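Local coordinates for Alr3699 protein (PDB 4XSO), which is probably a glycosyltransferase of the GT-B fold, with two Rossmann-like domains facing each other across a cleft, at residues L224-V235 and S336-I347; V301-P309 and A357-F368. All blocks are in the same frame, centred on the assembly; numbering follows the deposited sequence.

Contact 1 of 2, residues L224-V235 and S336-I347; sequences LIDALAQCPPQV and SQELANIINTCI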
loop_
_atom_site.group_PDB
_atom_site.type_symbol
_atom_site.label_atom_id
_atom_site.label_comp_id
_atom_site.label_asym_id
_atom_site.label_seq_id
_atom_site.Cartn_x
_atom_site.Cartn_y
_atom_site.Cartn_z
ATOM N N LEU A 224 -24.855 37.009 5.376
ATOM C CA LEU A 224 -25.707 37.743 4.455
ATOM C C LEU A 224 -26.979 38.235 5.171
ATOM O O LEU A 224 -27.417 39.359 4.964
ATOM C CB LEU A 224 -26.030 36.904 3.184
ATOM C CG LEU A 224 -27.027 37.536 2.195
ATOM C CD1 LEU A 224 -26.464 38.831 1.655
ATOM C CD2 LEU A 224 -27.296 36.563 1.034
ATOM N N ILE A 225 -27.601 37.356 5.948
ATOM C CA ILE A 225 -28.818 37.688 6.699
ATOM C C ILE A 225 -28.544 38.858 7.695
ATOM O O ILE A 225 -29.269 39.837 7.630
ATOM C CB ILE A 225 -29.420 36.422 7.351
ATOM C CG1 ILE A 225 -29.872 35.457 6.236
ATOM C CG2 ILE A 225 -30.595 36.798 8.234
ATOM C CD1 ILE A 225 -29.962 34.027 6.685
ATOM N N ASP A 226 -27.452 38.815 8.488
ATOM C CA ASP A 226 -27.118 39.971 9.350
ATOM C C ASP A 226 -26.901 41.246 8.528
ATOM O O ASP A 226 -27.426 42.302 8.843
ATOM C CB ASP A 226 -25.872 39.715 10.155
ATOM C CG ASP A 226 -26.086 38.790 11.328
ATOM O OD1 ASP A 226 -27.225 38.675 11.769
ATOM O OD2 ASP A 226 -25.093 38.158 11.798
ATOM N N ALA A 227 -26.201 41.146 7.396
ATOM C CA ALA A 227 -26.051 42.327 6.557
ATOM C C ALA A 227 -27.398 42.831 6.010
ATOM O O ALA A 227 -27.588 44.028 5.840
ATOM C CB ALA A 227 -25.094 42.052 5.401
ATOM N N LEU A 228 -28.344 41.946 5.708
ATOM C CA LEU A 228 -29.625 42.397 5.161
ATOM C C LEU A 228 -30.331 43.328 6.156
ATOM O O LEU A 228 -30.938 44.314 5.776
ATOM C CB LEU A 228 -30.518 41.186 4.855
ATOM C CG LEU A 228 -31.273 41.248 3.532
ATOM C CD1 LEU A 228 -30.326 41.613 2.407
ATOM C CD2 LEU A 228 -31.952 39.914 3.220
ATOM N N ALA A 229 -30.177 43.016 7.431
ATOM C CA ALA A 229 -30.706 43.836 8.514
ATOM C C ALA A 229 -30.237 45.266 8.394
ATOM O O ALA A 229 -30.884 46.149 8.933
ATOM C CB ALA A 229 -30.302 43.248 9.854
ATOM N N GLN A 230 -29.123 45.499 7.680
ATOM C CA GLN A 230 -28.527 46.824 7.555
ATOM C C GLN A 230 -28.710 47.471 6.197
ATOM O O GLN A 230 -28.036 48.449 5.928
ATOM C CB GLN A 230 -27.025 46.729 7.863
ATOM C CG GLN A 230 -26.757 46.356 9.315
ATOM C CD GLN A 230 -27.130 47.523 10.198
ATOM O OE1 GLN A 230 -28.283 47.661 10.628
ATOM N NE2 GLN A 230 -26.186 48.442 10.374
ATOM N N CYS A 231 -29.606 46.923 5.367
ATOM C CA CYS A 231 -29.806 47.302 3.983
ATOM C C CYS A 231 -31.173 47.895 3.801
ATOM O O CYS A 231 -32.088 47.540 4.527
ATOM C CB CYS A 231 -29.701 46.051 3.069
ATOM S SG CYS A 231 -27.979 45.595 2.879
ATOM N N PRO A 232 -31.339 48.781 2.810
ATOM C CA PRO A 232 -32.687 49.275 2.638
ATOM C C PRO A 232 -33.706 48.189 2.350
ATOM O O PRO A 232 -33.360 47.028 1.990
ATOM C CB PRO A 232 -32.581 50.289 1.474
ATOM C CG PRO A 232 -31.178 50.300 1.021
ATOM C CD PRO A 232 -30.355 49.526 2.015
ATOM N N PRO A 233 -34.981 48.552 2.496
ATOM C CA PRO A 233 -36.058 47.545 2.452
ATOM C C PRO A 233 -36.300 46.899 1.077
ATOM O O PRO A 233 -36.793 45.798 1.035
ATOM C CB PRO A 233 -37.282 48.312 2.951
ATOM C CG PRO A 233 -36.952 49.772 2.778
ATOM C CD PRO A 233 -35.468 49.908 2.838
ATOM N N GLN A 234 -35.921 47.549 -0.021
ATOM C CA GLN A 234 -36.048 46.925 -1.309
ATOM C C GLN A 234 -34.990 45.809 -1.548
ATOM O O GLN A 234 -35.125 45.036 -2.527
ATOM C CB GLN A 234 -36.034 47.953 -2.456
ATOM C CG GLN A 234 -34.675 48.524 -2.860
ATOM C CD GLN A 234 -34.245 49.642 -1.944
ATOM O OE1 GLN A 234 -34.767 49.770 -0.838
ATOM N NE2 GLN A 234 -33.294 50.460 -2.396
ATOM N N VAL A 235 -34.010 45.671 -0.628
ATOM C CA VAL A 235 -33.037 44.602 -0.718
ATOM C C VAL A 235 -33.604 43.313 -0.183
ATOM O O VAL A 235 -33.895 43.178 1.037
ATOM C CB VAL A 235 -31.700 44.909 0.024
ATOM C CG1 VAL A 235 -30.704 43.751 -0.153
ATOM C CG2 VAL A 235 -31.081 46.211 -0.464
ATOM N N SER A 336 -20.449 41.345 8.727
ATOM C CA SER A 336 -21.672 41.648 8.034
ATOM C C SER A 336 -21.818 43.094 7.706
ATOM O O SER A 336 -22.499 43.438 6.707
ATOM C CB SER A 336 -22.900 41.122 8.806
ATOM O OG SER A 336 -23.036 41.741 10.078
ATOM N N GLN A 337 -21.192 43.979 8.479
ATOM C CA GLN A 337 -21.373 45.394 8.167
ATOM C C GLN A 337 -20.599 45.796 6.905
ATOM O O GLN A 337 -21.043 46.650 6.125
ATOM C CB GLN A 337 -21.022 46.328 9.345
ATOM C CG GLN A 337 -21.243 47.805 8.966
ATOM C CD GLN A 337 -22.717 48.188 8.930
ATOM O OE1 GLN A 337 -23.422 47.977 9.914
ATOM N NE2 GLN A 337 -23.195 48.761 7.791
ATOM N N GLU A 338 -19.435 45.212 6.711
ATOM C CA GLU A 338 -18.656 45.483 5.514
ATOM C C GLU A 338 -19.426 44.956 4.272
ATOM O O GLU A 338 -19.489 45.630 3.195
ATOM C CB GLU A 338 -17.278 44.875 5.684
ATOM C CG GLU A 338 -16.269 45.201 4.602
ATOM C CD GLU A 338 -14.891 44.588 4.885
ATOM O OE1 GLU A 338 -14.623 44.049 6.004
ATOM O OE2 GLU A 338 -14.065 44.669 3.972
ATOM N N LEU A 339 -20.089 43.817 4.440
ATOM C CA LEU A 339 -20.904 43.241 3.327
ATOM C C LEU A 339 -22.058 44.193 3.008
ATOM O O LEU A 339 -22.369 44.443 1.846
ATOM C CB LEU A 339 -21.413 41.837 3.715
ATOM C CG LEU A 339 -22.442 41.178 2.787
ATOM C CD1 LEU A 339 -21.909 41.123 1.343
ATOM C CD2 LEU A 339 -22.737 39.783 3.311
ATOM N N ALA A 340 -22.667 44.796 4.042
ATOM C CA ALA A 340 -23.800 45.701 3.821
ATOM C C ALA A 340 -23.342 46.964 3.118
ATOM O O ALA A 340 -24.043 47.538 2.234
ATOM C CB ALA A 340 -24.503 46.050 5.130
ATOM N N ASN A 341 -22.174 47.426 3.489
ATOM C CA ASN A 341 -21.625 48.596 2.837
ATOM C C ASN A 341 -21.442 48.367 1.339
ATOM O O ASN A 341 -21.762 49.251 0.518
ATOM C CB ASN A 341 -20.271 48.929 3.421
ATOM C CG ASN A 341 -20.359 49.525 4.816
ATOM O OD1 ASN A 341 -21.403 49.967 5.281
ATOM N ND2 ASN A 341 -19.234 49.599 5.453
ATOM N N ILE A 342 -20.967 47.176 0.969
ATOM C CA ILE A 342 -20.886 46.832 -0.464
ATOM C C ILE A 342 -22.224 46.839 -1.104
ATOM O O ILE A 342 -22.402 47.357 -2.216
ATOM C CB ILE A 342 -20.219 45.453 -0.685
ATOM C CG1 ILE A 342 -18.758 45.504 -0.252
ATOM C CG2 ILE A 342 -20.305 45.041 -2.151
ATOM C CD1 ILE A 342 -17.985 46.718 -0.825
ATOM N N ILE A 343 -23.189 46.207 -0.452
ATOM C CA ILE A 343 -24.546 46.105 -1.050
ATOM C C ILE A 343 -25.109 47.514 -1.295
ATOM O O ILE A 343 -25.597 47.846 -2.376
ATOM C CB ILE A 343 -25.502 45.328 -0.121
ATOM C CG1 ILE A 343 -25.062 43.875 -0.056
ATOM C CG2 ILE A 343 -26.928 45.462 -0.601
ATOM C CD1 ILE A 343 -25.900 43.046 0.920
ATOM N N ASN A 344 -24.977 48.361 -0.283
ATOM C CA ASN A 344 -25.381 49.746 -0.401
ATOM C C ASN A 344 -24.600 50.522 -1.500
ATOM O O ASN A 344 -25.178 51.342 -2.203
ATOM C CB ASN A 344 -25.268 50.438 0.957
ATOM C CG ASN A 344 -26.479 50.170 1.849
ATOM O OD1 ASN A 344 -27.604 50.376 1.439
ATOM N ND2 ASN A 344 -26.255 49.707 3.056
ATOM N N THR A 345 -23.300 50.260 -1.639
ATOM C CA THR A 345 -22.538 50.860 -2.700
ATOM C C THR A 345 -23.099 50.456 -4.033
ATOM O O THR A 345 -23.164 51.285 -4.937
ATOM C CB THR A 345 -21.098 50.403 -2.650
ATOM O OG1 THR A 345 -20.512 50.983 -1.493
ATOM C CG2 THR A 345 -20.346 50.827 -3.882
ATOM N N CYS A 346 -23.494 49.179 -4.149
ATOM C CA CYS A 346 -24.063 48.674 -5.416
ATOM C C CYS A 346 -25.425 49.302 -5.790
ATOM O O CYS A 346 -25.764 49.436 -6.969
ATOM C CB CYS A 346 -24.185 47.140 -5.377
ATOM S SG CYS A 346 -22.595 46.318 -5.524
ATOM N N ILE A 347 -26.212 49.622 -4.777
ATOM C CA ILE A 347 -27.523 50.298 -4.950
ATOM C C ILE A 347 -27.372 51.735 -5.425
ATOM O O ILE A 347 -28.005 52.157 -6.384
ATOM C CB ILE A 347 -28.294 50.290 -3.603
ATOM C CG1 ILE A 347 -28.710 48.870 -3.285
ATOM C CG2 ILE A 347 -29.499 51.213 -3.672
ATOM C CD1 ILE A 347 -29.095 48.620 -1.834
#
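CB of A227 and CB of A340, 4.1 Å apart, bring together two helices of the C-terminal Rossmann-like domain of this GT-B fold. Small residues at the crossing let the axes of helix 224-228 and helix 336-347 close to 8.0 Å at a signed angle of -62°, and the backbones come nearest where A227 meets S336. On the buried side, L224 sends its CD1 towards CD2 of L339 at 4.2 Å, a reach made possible because CG lies trans to the backbone nitrogen (chi1 175°). These leucines belong to the apolar layer above the parallel sheet, where L224 also meets V209 and A237. Beyond the first helix the chain turns and keeps following the second: the SG of C231 rests 3.6 Å from CG2 of I343, with CD1 of the same isoleucine close by.

The outer side is polar and sparser. There the amides of Q230 and Q337 stand almost perpendicular, 85° apart, and a single hydrogen bond joins them, NE2 of Q230 to OE1 of Q337 at 2.8 Å, taken on an in-plane lone pair of the acceptor. CB of D226 lies against S336, while its OD1 is hydrogen-bonded to NE2 of Q257. Towards I347 the packing tightens again: CG of P232 meets CD1 of I347 at 3.9 Å, and that same CD1 presses on CG2 of V235, only 3.4 Å away.

Contact 2 of 2, residues V301-P309 and A357-F368; sequences VEAMLCGKP and ASNAQAIASQRF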
loop_
_atom_site.group_PDB
_atom_site.type_symbol
_atom_site.label_atom_id
_atom_site.label_comp_id
_atom_site.label_asym_id
_atom_site.label_seq_id
_atom_site.Cartn_x
_atom_site.Cartn_y
_atom_site.Cartn_z
ATOM N N VAL A 301 -16.444 32.621 -9.689
ATOM C CA VAL A 301 -16.240 32.588 -11.171
ATOM C C VAL A 301 -17.523 32.505 -11.972
ATOM O O VAL A 301 -17.670 33.167 -12.977
ATOM C CB VAL A 301 -15.281 31.463 -11.585
ATOM C CG1 VAL A 301 -15.109 31.434 -13.126
ATOM C CG2 VAL A 301 -13.952 31.677 -10.927
ATOM N N GLU A 302 -18.496 31.743 -11.507
ATOM C CA GLU A 302 -19.752 31.613 -12.240
ATOM C C GLU A 302 -20.491 32.923 -12.307
ATOM O O GLU A 302 -20.968 33.308 -13.350
ATOM C CB GLU A 302 -20.619 30.502 -11.655
ATOM C CG GLU A 302 -19.975 29.182 -12.024
ATOM C CD GLU A 302 -20.693 27.978 -11.484
ATOM O OE1 GLU A 302 -20.969 27.965 -10.265
ATOM O OE2 GLU A 302 -20.904 27.038 -12.286
ATOM N N ALA A 303 -20.474 33.639 -11.197
ATOM C CA ALA A 303 -21.139 34.929 -11.109
ATOM C C ALA A 303 -20.511 35.940 -12.075
ATOM O O ALA A 303 -21.207 36.697 -12.755
ATOM C CB ALA A 303 -21.060 35.403 -9.669
ATOM N N MET A 304 -19.184 35.890 -12.150
ATOM C CA MET A 304 -18.397 36.778 -13.003
ATOM C C MET A 304 -18.735 36.464 -14.478
ATOM O O MET A 304 -18.993 37.352 -15.280
ATOM C CB MET A 304 -16.905 36.588 -12.709
ATOM C CG MET A 304 -16.455 37.069 -11.321
ATOM S SD MET A 304 -14.686 36.764 -10.942
ATOM C CE MET A 304 -14.233 38.357 -11.371
ATOM N N LEU A 305 -18.754 35.200 -14.828
ATOM C CA LEU A 305 -19.072 34.799 -16.207
ATOM C C LEU A 305 -20.477 35.165 -16.532
ATOM O O LEU A 305 -20.812 35.327 -17.727
ATOM C CB LEU A 305 -18.878 33.287 -16.356
ATOM C CG LEU A 305 -17.445 32.814 -16.389
ATOM C CD1 LEU A 305 -17.400 31.308 -16.215
ATOM C CD2 LEU A 305 -16.797 33.217 -17.671
ATOM N N CYS A 306 -21.351 35.280 -15.509
ATOM C CA CYS A 306 -22.719 35.701 -15.797
ATOM C C CYS A 306 -22.747 37.203 -15.950
ATOM O O CYS A 306 -23.797 37.803 -16.113
ATOM C CB CYS A 306 -23.730 35.308 -14.726
ATOM S SG CYS A 306 -24.033 33.578 -14.497
ATOM N N GLY A 307 -21.603 37.850 -15.847
ATOM C CA GLY A 307 -21.641 39.277 -15.939
ATOM C C GLY A 307 -22.299 39.950 -14.752
ATOM O O GLY A 307 -22.912 40.948 -14.938
ATOM N N LYS A 308 -22.145 39.442 -13.549
ATOM C CA LYS A 308 -22.793 40.038 -12.370
ATOM C C LYS A 308 -21.793 40.642 -11.399
ATOM O O LYS A 308 -20.653 40.198 -11.291
ATOM C CB LYS A 308 -23.591 38.967 -11.628
ATOM C CG LYS A 308 -24.829 38.516 -12.409
ATOM C CD LYS A 308 -25.647 39.795 -12.616
ATOM C CE LYS A 308 -27.042 39.594 -13.014
ATOM N NZ LYS A 308 -27.609 40.932 -13.215
ATOM N N PRO A 309 -22.211 41.677 -10.693
ATOM C CA PRO A 309 -21.352 42.118 -9.602
ATOM C C PRO A 309 -21.278 40.973 -8.596
ATOM O O PRO A 309 -22.304 40.299 -8.341
ATOM C CB PRO A 309 -22.164 43.234 -8.967
ATOM C CG PRO A 309 -23.165 43.660 -9.985
ATOM C CD PRO A 309 -23.515 42.393 -10.677
ATOM N N ALA A 357 -19.210 44.781 -13.320
ATOM C CA ALA A 357 -19.875 43.551 -13.720
ATOM C C ALA A 357 -19.445 43.183 -15.154
ATOM O O ALA A 357 -19.123 42.039 -15.461
ATOM C CB ALA A 357 -21.391 43.692 -13.624
ATOM N N SER A 358 -19.322 44.189 -15.984
ATOM C CA SER A 358 -18.876 43.964 -17.340
ATOM C C SER A 358 -17.349 43.606 -17.356
ATOM O O SER A 358 -16.929 42.689 -18.073
ATOM C CB SER A 358 -19.199 45.205 -18.137
ATOM O OG SER A 358 -18.608 45.088 -19.382
ATOM N N ASN A 359 -16.546 44.253 -16.508
ATOM C CA ASN A 359 -15.119 43.888 -16.362
ATOM C C ASN A 359 -15.007 42.407 -15.964
ATOM O O ASN A 359 -14.199 41.630 -16.531
ATOM C CB ASN A 359 -14.422 44.757 -15.268
ATOM C CG ASN A 359 -14.255 46.185 -15.680
ATOM O OD1 ASN A 359 -14.489 46.526 -16.837
ATOM N ND2 ASN A 359 -13.846 47.037 -14.750
ATOM N N ALA A 360 -15.853 42.007 -15.005
ATOM C CA ALA A 360 -15.837 40.646 -14.508
ATOM C C ALA A 360 -16.070 39.572 -15.582
ATOM O O ALA A 360 -15.329 38.595 -15.674
ATOM C CB ALA A 360 -16.851 40.511 -13.369
ATOM N N GLN A 361 -17.081 39.750 -16.416
ATOM C CA GLN A 361 -17.333 38.805 -17.497
ATOM C C GLN A 361 -16.114 38.689 -18.381
ATOM O O GLN A 361 -15.756 37.578 -18.753
ATOM C CB GLN A 361 -18.598 39.169 -18.309
ATOM C CG GLN A 361 -19.027 38.038 -19.216
ATOM C CD GLN A 361 -20.432 38.259 -19.792
ATOM O OE1 GLN A 361 -20.635 39.180 -20.543
ATOM N NE2 GLN A 361 -21.427 37.441 -19.360
ATOM N N ALA A 362 -15.504 39.831 -18.722
ATOM C CA ALA A 362 -14.355 39.879 -19.658
ATOM C C ALA A 362 -13.163 39.157 -19.048
ATOM O O ALA A 362 -12.551 38.351 -19.730
ATOM C CB ALA A 362 -13.942 41.321 -19.979
ATOM N N ILE A 363 -12.798 39.487 -17.783
ATOM C CA ILE A 363 -11.659 38.879 -17.200
ATOM C C ILE A 363 -11.890 37.378 -16.934
ATOM O O ILE A 363 -10.982 36.569 -17.151
ATOM C CB ILE A 363 -11.127 39.679 -15.948
ATOM C CG1 ILE A 363 -9.822 39.056 -15.409
ATOM C CG2 ILE A 363 -12.095 39.714 -14.803
ATOM C CD1 ILE A 363 -8.678 39.264 -16.362
ATOM N N ALA A 364 -13.073 36.976 -16.485
ATOM C CA ALA A 364 -13.292 35.565 -16.157
ATOM C C ALA A 364 -13.300 34.706 -17.468
ATOM O O ALA A 364 -12.891 33.523 -17.506
ATOM C CB ALA A 364 -14.616 35.415 -15.405
ATOM N N SER A 365 -13.813 35.297 -18.537
ATOM C CA SER A 365 -13.839 34.597 -19.819
ATOM C C SER A 365 -12.388 34.316 -20.267
ATOM O O SER A 365 -12.089 33.282 -20.850
ATOM C CB SER A 365 -14.592 35.461 -20.861
ATOM O OG SER A 365 -15.954 35.522 -20.462
ATOM N N GLN A 366 -11.520 35.285 -20.027
ATOM C CA GLN A 366 -10.121 35.118 -20.365
ATOM C C GLN A 366 -9.414 34.048 -19.506
ATOM O O GLN A 366 -8.697 33.186 -20.053
ATOM C CB GLN A 366 -9.422 36.493 -20.394
ATOM C CG GLN A 366 -7.906 36.463 -20.510
ATOM C CD GLN A 366 -7.256 37.760 -20.020
ATOM O OE1 GLN A 366 -7.597 38.844 -20.486
ATOM N NE2 GLN A 366 -6.341 37.653 -19.054
ATOM N N ARG A 367 -9.565 34.107 -18.180
ATOM C CA ARG A 367 -8.813 33.219 -17.259
ATOM C C ARG A 367 -9.347 31.825 -17.034
ATOM O O ARG A 367 -8.606 30.952 -16.715
ATOM C CB ARG A 367 -8.783 33.943 -15.876
ATOM C CG ARG A 367 -8.158 35.342 -15.951
ATOM C CD ARG A 367 -8.166 36.073 -14.568
ATOM N NE ARG A 367 -7.321 35.333 -13.628
ATOM C CZ ARG A 367 -7.322 35.468 -12.300
ATOM N NH1 ARG A 367 -8.107 36.327 -11.684
ATOM N NH2 ARG A 367 -6.513 34.698 -11.578
ATOM N N PHE A 368 -10.671 31.616 -17.107
ATOM C CA PHE A 368 -11.294 30.392 -16.653
ATOM C C PHE A 368 -12.077 29.645 -17.765
ATOM O O PHE A 368 -12.847 28.722 -17.493
ATOM C CB PHE A 368 -12.194 30.706 -15.489
ATOM C CG PHE A 368 -11.500 31.500 -14.433
ATOM C CD1 PHE A 368 -10.412 30.973 -13.765
ATOM C CD2 PHE A 368 -11.892 32.789 -14.156
ATOM C CE1 PHE A 368 -9.775 31.746 -12.772
ATOM C CE2 PHE A 368 -11.233 33.583 -13.188
ATOM C CZ PHE A 368 -10.208 33.070 -12.502
#
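The F368 ring is sandwiched between V301 and its own chain neighbour: CG2 of V301 makes a CH-pi contact on one face, 4.1 Å from the ring centroid, while CB of R367 covers the opposite face and CB of A364 lies in plane at the edge. The guanidinium of R367 in turn has CZ of F368 over the centre of one face. The other branch of V301, CG1, comes within 3.6 Å of CD2 of F368. Farther along, alanines make room for the crossing helix: CB of M304 packs 3.7 Å from CB of A364, and CE of M304 lies against CB of A360.

A second flat group, the amide of Q361, reaches the last turn of helix 298-305. Its CG points away from the backbone nitrogen (chi1 -167°) and the extended chain carries NE2 to O of L305 at 2.7 Å. The bond is nearly straight at the hydrogen, 177°, and lies in the amide plane, though it arrives above the plane of the carbonyl. Here helix 298-305 ends in a Schellman motif at G307, whose O sits 3.4 Å from CB of A357. P309 leads into strand 310-313, its backbone hydrogen-bonded to V286 of strand 285-287, while Y179 meets F368 edge-to-face and L321 of helix 318-321 touches V301 and F368.

Both contacts lie in the C-terminal Rossmann-like domain, and their segments alternate, so the two pairings cross along the chain. Helix 336-348, used in contact 1, is followed directly by helix 350-368, used in contact 2; two successive helices thus pack, the first against the end of helix 221-228 and the second against the end of helix 298-305. The contact centres are 22 Å apart and the nearest atoms about 5 Å, without touching. Contact 1 lies farther out, about 25 Å from its centre to the chain centre against about 16 Å for contact 2. Through Y179 and F182, contact 2 also meets the chain that follows strand 175-177, the last strand of the other sheet.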